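Local coordinates for GCN5-related N-acetyltransferase (Arthrobacter sp., PDB 2R1I), which probably transfers an acetyl group from acetyl-CoA to an amine of a substrate not yet identified, at residues Glu68-Val72 and Ala83-Phe87. Numbering follows the deposited sequence.
Sequences EDVVV and AVLSF
This is an antiparallel beta-hairpin pairing in the central sheet of a GNAT fold, between the start of strand 70-75 and most of strand 81-88. The short segment axes approach to 4.6 Å at 159° between their N-to-C directions. Residues 70-72 and 83-87 are extended, with phi near -120° and psi of 121 to 148°, whereas Asp69 (-81/-42) turns the chain into the strand. Val71 and Leu85 form the hydrogen-bonded pair (CA-CA 5.1 Å): Val71 N to Leu85 O and Leu85 N to Val71 O are both 2.8 Å and nearly linear. Non-hydrogen-bonded pairs flank it, Val70 with Ser86 (CA-CA 4.4 Å) and Val72 with Val84 (CA-CA 4.6 Å). One register step before Val70, Phe87 N donates to Asp69 O at 2.9 Å, and CA-H...O contacts such as Val70 CA to Leu85 O (3.2 Å) fill in between. Val71, Leu85 and Phe87 pack against helix 109-128; Val71 is t, Leu85 mt, and Phe87, with chi1 -68° and chi2 84°, brings CE1 to 3.9 Å from Val71 CG2. The opposite face carries Val70, Val72 and Val84, all t, with Val70 CG1 3.7 Å from Val84 CG1 and Val72 CG2 4.0 Å from Val84 CG2. There Ser86 (p) hydrogen-bonds Asp101 through OG, and Pro89 and Val91 of the second subunit pack on Val70 and Val84, respectively. Arg129 makes a cation-pi contact with Phe87 and donates to Glu68 O. Backbone hydrogen bonds thus set the register, while side-chain packing joins Val71, Leu85 and Phe87 to helix 109-128, and Val70 and Val84 to the second subunit.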
# COMPACT_ATOMS: atom_id res chain seq x y z
N GLU A 68 -12.23 -1.22 -10.56
CA GLU A 68 -11.31 -2.36 -10.41
C GLU A 68 -10.17 -2.02 -9.44
O GLU A 68 -9.33 -2.87 -9.17
CB GLU A 68 -10.68 -2.75 -11.78
CG GLU A 68 -11.70 -3.05 -12.86
CD GLU A 68 -12.61 -4.22 -12.46
OE1 GLU A 68 -12.06 -5.19 -11.92
OE2 GLU A 68 -13.86 -4.14 -12.65
N ASP A 69 -10.18 -0.80 -8.86
CA ASP A 69 -9.08 -0.39 -7.96
C ASP A 69 -9.21 -0.95 -6.55
O ASP A 69 -8.22 -1.22 -5.86
CB ASP A 69 -8.97 1.13 -7.93
CG ASP A 69 -8.88 1.74 -9.29
OD1 ASP A 69 -8.04 1.27 -10.08
OD2 ASP A 69 -9.66 2.69 -9.55
N VAL A 70 -10.43 -0.94 -6.02
CA VAL A 70 -10.76 -1.58 -4.73
C VAL A 70 -11.82 -2.61 -5.06
O VAL A 70 -12.83 -2.31 -5.72
CB VAL A 70 -11.33 -0.61 -3.73
CG1 VAL A 70 -11.88 -1.32 -2.47
CG2 VAL A 70 -10.22 0.39 -3.34
N VAL A 71 -11.54 -3.85 -4.66
CA VAL A 71 -12.42 -4.98 -4.93
C VAL A 71 -12.82 -5.56 -3.57
O VAL A 71 -12.02 -5.64 -2.64
CB VAL A 71 -11.67 -6.05 -5.79
CG1 VAL A 71 -12.51 -7.39 -5.81
CG2 VAL A 71 -11.29 -5.50 -7.21
N VAL A 72 -14.10 -5.92 -3.44
CA VAL A 72 -14.64 -6.49 -2.19
C VAL A 72 -15.17 -7.88 -2.51
O VAL A 72 -15.89 -8.08 -3.49
CB VAL A 72 -15.70 -5.62 -1.53
CG1 VAL A 72 -16.37 -6.38 -0.34
CG2 VAL A 72 -15.10 -4.24 -1.14
N ALA A 83 -13.65 -9.45 2.45
CA ALA A 83 -12.29 -9.00 2.23
C ALA A 83 -12.31 -7.76 1.31
O ALA A 83 -13.14 -7.71 0.39
CB ALA A 83 -11.48 -10.09 1.59
N VAL A 84 -11.42 -6.80 1.60
CA VAL A 84 -11.22 -5.57 0.81
C VAL A 84 -9.80 -5.60 0.29
O VAL A 84 -8.85 -5.67 1.11
CB VAL A 84 -11.48 -4.27 1.61
CG1 VAL A 84 -11.33 -3.06 0.72
CG2 VAL A 84 -12.89 -4.31 2.19
N LEU A 85 -9.70 -5.57 -1.03
CA LEU A 85 -8.41 -5.57 -1.77
C LEU A 85 -8.23 -4.29 -2.49
O LEU A 85 -9.15 -3.84 -3.16
CB LEU A 85 -8.36 -6.67 -2.80
CG LEU A 85 -8.31 -8.10 -2.25
CD1 LEU A 85 -8.76 -9.13 -3.29
CD2 LEU A 85 -6.88 -8.40 -1.77
N SER A 86 -7.03 -3.69 -2.45
CA SER A 86 -6.72 -2.56 -3.29
C SER A 86 -5.56 -2.92 -4.21
O SER A 86 -4.71 -3.70 -3.84
CB SER A 86 -6.35 -1.34 -2.45
OG SER A 86 -5.20 -1.52 -1.66
N PHE A 87 -5.60 -2.32 -5.39
CA PHE A 87 -4.61 -2.54 -6.45
C PHE A 87 -3.96 -1.24 -6.84
O PHE A 87 -4.61 -0.19 -6.88
CB PHE A 87 -5.33 -3.12 -7.66
CG PHE A 87 -5.85 -4.50 -7.44
CD1 PHE A 87 -7.07 -4.72 -6.82
CD2 PHE A 87 -5.08 -5.58 -7.80
CE1 PHE A 87 -7.50 -6.03 -6.59
CE2 PHE A 87 -5.47 -6.86 -7.58
CZ PHE A 87 -6.71 -7.10 -6.98